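Local coordinates for putative aminomethyltransferase (Leptospirillum rubarum, PDB 3TTG), which is named a putative aminomethyltransferase but carries the signature of YgfZ, a folate-binding relative of the glycine cleavage T-protein, and probably binds folate, at residues L81-A85 / Y260-V266; F36-Y40 / L204-T208. All coordinates share one frame; numbering follows the deposited sequence.

Contact 1: L81-A85 / Y260-V266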
loop_
_atom_site.group_PDB
_atom_site.type_symbol
_atom_site.label_atom_id
_atom_site.label_comp_id
_atom_site.label_asym_id
_atom_site.label_seq_id
_atom_site.Cartn_x
_atom_site.Cartn_y
_atom_site.Cartn_z
ATOM N N LEU A 81 -2.912 -3.038 -14.672
ATOM C CA LEU A 81 -2.389 -4.351 -15.062
ATOM C C LEU A 81 -1.922 -4.407 -16.467
ATOM O O LEU A 81 -2.286 -3.568 -17.260
ATOM C CB LEU A 81 -3.490 -5.402 -14.879
ATOM C CG LEU A 81 -4.249 -5.371 -13.522
ATOM C CD1 LEU A 81 -5.392 -6.347 -13.508
ATOM C CD2 LEU A 81 -3.357 -5.667 -12.364
ATOM N N ASN A 82 -1.112 -5.436 -16.783
ATOM C CA ASN A 82 -0.737 -5.737 -18.141
ATOM C C ASN A 82 -1.856 -6.623 -18.720
ATOM O O ASN A 82 -2.710 -7.064 -17.958
ATOM C CB ASN A 82 0.663 -6.374 -18.176
ATOM C CG ASN A 82 0.786 -7.779 -17.671
ATOM O OD1 ASN A 82 -0.187 -8.508 -17.461
ATOM N ND2 ASN A 82 2.000 -8.196 -17.530
ATOM N N PRO A 83 -1.825 -6.968 -20.014
ATOM C CA PRO A 83 -2.898 -7.789 -20.619
ATOM C C PRO A 83 -3.131 -9.195 -19.993
ATOM O O PRO A 83 -4.225 -9.780 -20.133
ATOM C CB PRO A 83 -2.400 -7.930 -22.058
ATOM C CG PRO A 83 -1.668 -6.657 -22.302
ATOM C CD PRO A 83 -0.899 -6.472 -21.062
ATOM N N LYS A 84 -2.089 -9.749 -19.365
ATOM C CA LYS A 84 -2.154 -11.022 -18.688
ATOM C C LYS A 84 -2.596 -10.836 -17.213
ATOM O O LYS A 84 -2.609 -11.804 -16.494
ATOM C CB LYS A 84 -0.790 -11.744 -18.746
ATOM C CG LYS A 84 -0.375 -12.188 -20.142
ATOM C CD LYS A 84 -0.906 -13.501 -20.516
ATOM C CE LYS A 84 -0.327 -14.022 -21.832
ATOM N NZ LYS A 84 1.172 -14.080 -21.825
ATOM N N ALA A 85 -2.968 -9.605 -16.767
ATOM C CA ALA A 85 -3.470 -9.324 -15.439
ATOM C C ALA A 85 -2.428 -9.342 -14.345
ATOM O O ALA A 85 -2.820 -9.252 -13.191
ATOM C CB ALA A 85 -4.650 -10.239 -15.064
ATOM N N TYR A 260 -11.504 -3.368 -19.507
ATOM C CA TYR A 260 -10.230 -2.797 -19.058
ATOM C C TYR A 260 -9.140 -3.790 -19.311
ATOM O O TYR A 260 -9.371 -5.010 -19.372
ATOM C CB TYR A 260 -10.273 -2.320 -17.581
ATOM C CG TYR A 260 -10.384 -3.394 -16.529
ATOM C CD1 TYR A 260 -9.249 -4.021 -16.026
ATOM C CD2 TYR A 260 -11.615 -3.860 -16.109
ATOM C CE1 TYR A 260 -9.344 -4.987 -15.033
ATOM C CE2 TYR A 260 -11.724 -4.817 -15.109
ATOM C CZ TYR A 260 -10.580 -5.392 -14.586
ATOM O OH TYR A 260 -10.621 -6.399 -13.666
ATOM N N VAL A 261 -7.926 -3.283 -19.385
ATOM C CA VAL A 261 -6.745 -4.095 -19.623
ATOM C C VAL A 261 -6.566 -5.118 -18.507
ATOM O O VAL A 261 -6.431 -4.777 -17.324
ATOM C CB VAL A 261 -5.457 -3.217 -19.782
ATOM C CG1 VAL A 261 -4.225 -4.078 -20.008
ATOM C CG2 VAL A 261 -5.598 -2.211 -20.924
ATOM N N GLY A 262 -6.462 -6.373 -18.892
ATOM C CA GLY A 262 -6.326 -7.445 -17.923
ATOM C C GLY A 262 -7.626 -8.002 -17.360
ATOM O O GLY A 262 -7.599 -8.974 -16.582
ATOM N N GLN A 263 -8.782 -7.466 -17.794
ATOM C CA GLN A 263 -10.061 -7.874 -17.199
ATOM C C GLN A 263 -10.376 -9.365 -17.364
ATOM O O GLN A 263 -10.884 -9.985 -16.422
ATOM C CB GLN A 263 -11.238 -7.061 -17.766
ATOM C CG GLN A 263 -12.601 -7.476 -17.190
ATOM C CD GLN A 263 -13.715 -6.611 -17.655
ATOM O OE1 GLN A 263 -13.822 -6.290 -18.844
ATOM N NE2 GLN A 263 -14.580 -6.200 -16.744
ATOM N N GLU A 264 -10.230 -9.901 -18.556
ATOM C CA GLU A 264 -10.621 -11.295 -18.785
ATOM C C GLU A 264 -9.802 -12.255 -17.939
ATOM O O GLU A 264 -10.429 -13.076 -17.300
ATOM C CB GLU A 264 -10.652 -11.680 -20.266
ATOM C CG GLU A 264 -11.242 -13.070 -20.506
ATOM C CD GLU A 264 -10.316 -14.257 -20.306
ATOM O OE1 GLU A 264 -9.083 -14.100 -20.465
ATOM O OE2 GLU A 264 -10.835 -15.364 -20.039
ATOM N N PRO A 265 -8.470 -12.171 -17.854
ATOM C CA PRO A 265 -7.715 -13.103 -16.987
ATOM C C PRO A 265 -7.998 -12.898 -15.493
ATOM O O PRO A 265 -8.096 -13.869 -14.772
ATOM C CB PRO A 265 -6.246 -12.768 -17.348
ATOM C CG PRO A 265 -6.321 -12.205 -18.703
ATOM C CD PRO A 265 -7.544 -11.379 -18.674
ATOM N N VAL A 266 -8.224 -11.638 -15.046
ATOM C CA VAL A 266 -8.619 -11.310 -13.671
ATOM C C VAL A 266 -9.912 -12.036 -13.324
ATOM O O VAL A 266 -10.030 -12.675 -12.272
ATOM C CB VAL A 266 -8.830 -9.775 -13.516
ATOM C CG1 VAL A 266 -9.778 -9.404 -12.387
ATOM C CG2 VAL A 266 -7.531 -9.105 -13.331
HETATM O O HOH W 1 -5.640 -2.767 -15.388
HETATM O O HOH W 2 -6.224 -8.255 -21.107
#
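L81 reaches out from the end of strand 75-81 onto the type II turn Y260-Q263 and the first helical residues after it, a worked example of how a hairpin loop can receive the start of a helix. Its CB lies 3.9 Å from V261 O. A chi1 of -48° sets CG beside the backbone N, and from there CD1 meets V266 CG2 at 3.5 Å, tighter than usual for two carbons; the two side chains cross at about a right angle. The same CD1 comes more loosely to the ring edge of Y260, near the ring plane. A85, ending the type I turn that starts at N82, adds its methyl to this apolar patch: CB lies 3.5 Å from V266 CG2 and also packs on P265 CB. V261 CG1 sits 3.4 Å from L81 O. G262, the N-cap of the helix, has no side chain, which lets N82 O come within 3.6 Å of its CA. Polar backbone groups are joined through two waters: one accepts from L81 N and donates to V261 O, the other donates to P83 O (2.7 Å) and accepts from G262 N (2.9 Å). Y260-E264 end the KGCYxGQE signature of YgfZ proteins, folate-dependent relatives of the T-protein, with G262 as its second glycine. N82 OD1 accepts a hydrogen bond from R86 N, just past the turn. The contact thus sets the N-terminus of helix 263-271 against the hairpin linking edge strand 75-81 to strand 87-96, with I87 of the latter touching L81.

Contact 2: F36-Y40 / L204-T208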
loop_
_atom_site.group_PDB
_atom_site.type_symbol
_atom_site.label_atom_id
_atom_site.label_comp_id
_atom_site.label_asym_id
_atom_site.label_seq_id
_atom_site.Cartn_x
_atom_site.Cartn_y
_atom_site.Cartn_z
ATOM N N PHE A 36 -0.309 7.644 17.570
ATOM C CA PHE A 36 -0.109 7.914 16.152
ATOM C C PHE A 36 1.362 8.033 15.872
ATOM O O PHE A 36 2.158 8.303 16.778
ATOM C CB PHE A 36 -0.872 9.175 15.637
ATOM C CG PHE A 36 -0.316 10.495 16.130
ATOM C CD1 PHE A 36 0.665 11.168 15.412
ATOM C CD2 PHE A 36 -0.729 11.030 17.335
ATOM C CE1 PHE A 36 1.202 12.359 15.894
ATOM C CE2 PHE A 36 -0.181 12.212 17.813
ATOM C CZ PHE A 36 0.759 12.876 17.076
ATOM N N GLY A 37 1.685 7.795 14.615
ATOM C CA GLY A 37 3.029 7.878 14.103
ATOM C C GLY A 37 3.030 8.849 12.962
ATOM O O GLY A 37 2.084 8.903 12.177
ATOM N N LEU A 38 4.120 9.565 12.839
ATOM C CA LEU A 38 4.380 10.560 11.795
ATOM C C LEU A 38 5.606 10.126 11.009
ATOM O O LEU A 38 6.614 9.724 11.615
ATOM C CB LEU A 38 4.598 11.885 12.539
ATOM C CG LEU A 38 5.017 13.092 11.776
ATOM C CD1 LEU A 38 4.016 13.439 10.709
ATOM C CD2 LEU A 38 5.176 14.230 12.697
ATOM N N PHE A 39 5.529 10.173 9.654
ATOM C CA PHE A 39 6.614 9.764 8.781
ATOM C C PHE A 39 6.784 10.717 7.615
ATOM O O PHE A 39 5.805 11.023 6.928
ATOM C CB PHE A 39 6.356 8.331 8.259
ATOM C CG PHE A 39 7.416 7.832 7.309
ATOM C CD1 PHE A 39 8.729 7.650 7.738
ATOM C CD2 PHE A 39 7.103 7.521 5.989
ATOM C CE1 PHE A 39 9.702 7.175 6.867
ATOM C CE2 PHE A 39 8.079 7.040 5.121
ATOM C CZ PHE A 39 9.378 6.897 5.548
ATOM N N TYR A 40 8.045 11.106 7.315
ATOM C CA TYR A 40 8.369 11.975 6.184
ATOM C C TYR A 40 9.086 11.168 5.118
ATOM O O TYR A 40 10.274 10.939 5.241
ATOM C CB TYR A 40 9.215 13.160 6.626
ATOM C CG TYR A 40 8.472 14.106 7.531
ATOM C CD1 TYR A 40 7.779 15.188 7.016
ATOM C CD2 TYR A 40 8.500 13.945 8.905
ATOM C CE1 TYR A 40 7.130 16.094 7.854
ATOM C CE2 TYR A 40 7.857 14.839 9.752
ATOM C CZ TYR A 40 7.155 15.900 9.225
ATOM O OH TYR A 40 6.473 16.735 10.070
ATOM N N LEU A 204 3.295 20.002 13.165
ATOM C CA LEU A 204 3.259 18.590 13.530
ATOM C C LEU A 204 4.245 18.208 14.628
ATOM O O LEU A 204 3.882 17.374 15.443
ATOM C CB LEU A 204 3.487 17.726 12.296
ATOM C CG LEU A 204 2.285 17.707 11.371
ATOM C CD1 LEU A 204 2.634 17.167 10.040
ATOM C CD2 LEU A 204 1.112 16.915 11.994
ATOM N N GLU A 205 5.453 18.813 14.693
ATOM C CA GLU A 205 6.439 18.513 15.746
ATOM C C GLU A 205 5.882 18.910 17.119
ATOM O O GLU A 205 6.051 18.176 18.091
ATOM C CB GLU A 205 7.780 19.251 15.491
ATOM C CG GLU A 205 8.638 18.644 14.386
ATOM C CD GLU A 205 9.724 19.544 13.819
ATOM O OE1 GLU A 205 9.984 20.627 14.397
ATOM O OE2 GLU A 205 10.328 19.150 12.794
ATOM N N ASP A 206 5.200 20.069 17.186
ATOM C CA ASP A 206 4.547 20.548 18.411
ATOM C C ASP A 206 3.441 19.576 18.828
ATOM O O ASP A 206 3.403 19.131 19.969
ATOM C CB ASP A 206 3.935 21.958 18.220
ATOM C CG ASP A 206 4.917 23.087 17.908
ATOM O OD1 ASP A 206 6.133 22.911 18.168
ATOM O OD2 ASP A 206 4.461 24.160 17.425
ATOM N N PHE A 207 2.576 19.207 17.883
ATOM C CA PHE A 207 1.475 18.290 18.148
ATOM C C PHE A 207 1.984 16.947 18.622
ATOM O O PHE A 207 1.436 16.390 19.565
ATOM C CB PHE A 207 0.580 18.104 16.914
ATOM C CG PHE A 207 -0.764 17.533 17.279
ATOM C CD1 PHE A 207 -1.804 18.361 17.662
ATOM C CD2 PHE A 207 -0.968 16.167 17.307
ATOM C CE1 PHE A 207 -3.043 17.829 18.023
ATOM C CE2 PHE A 207 -2.206 15.638 17.659
ATOM C CZ PHE A 207 -3.245 16.473 17.998
ATOM N N THR A 208 3.055 16.448 18.009
ATOM C CA THR A 208 3.658 15.166 18.380
ATOM C C THR A 208 4.177 15.201 19.811
ATOM O O THR A 208 3.842 14.312 20.586
ATOM C CB THR A 208 4.777 14.787 17.376
ATOM O OG1 THR A 208 4.152 14.418 16.152
ATOM C CG2 THR A 208 5.600 13.648 17.833
#
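L204 O takes two hydrogen bonds from T208, whose side chain in turn faces F36, just before strand 37-39, and L38 within it. The backbone N of T208 gives the ordinary helical bond and OG1 adds a second at 3.1 Å; the two donors approach from opposite faces of the carbonyl plane. The setting is a helix packed on a mixed beta-sheet in the folate-binding region: helix 197-211 covers strand 37-39, which runs between strands 135-141 and 214-215. Because T208 OG1 stands beside its own backbone N (chi1 -72°), it can bond back to the helix and still touch both F36 CE1 and L38 CD2, 3.6 Å from each. It meets the F36 ring at the edge. That ring is inclined at 47° to the ring of F207, an oblique aromatic pair in which F36 CZ lies in the plane of the F207 ring at its edge, 3.7 Å from CD2. L38 lays CD2 against L204 CB and CD1 against L204 CD1, while I138 backs both leucines from the neighbouring strand. Beyond them, the buried Y40 OH has no hydrogen-bonding partner in the model and rests on carbon alone here, 3.9 Å from both CB and CD1 of L204.

In the fold
The two contacts lie on opposite sides of the chain's centre, their own centres 40 Å apart and their nearest atoms about 24 Å apart. Their segments alternate along the sequence: 36-40, 81-85, 204-208, then 260-266. They share neither a sheet nor a helix. Contact 2 packs helix 197-211 on the six-stranded mixed sheet, whereas contact 1 lies at the hairpin of the five-stranded antiparallel sheet, against helix 263-271, which precedes strand 277-284 of the C-terminal barrel. Each joins chain parts more than 160 residues apart, one at a sheet's face and one at a hairpin's tip.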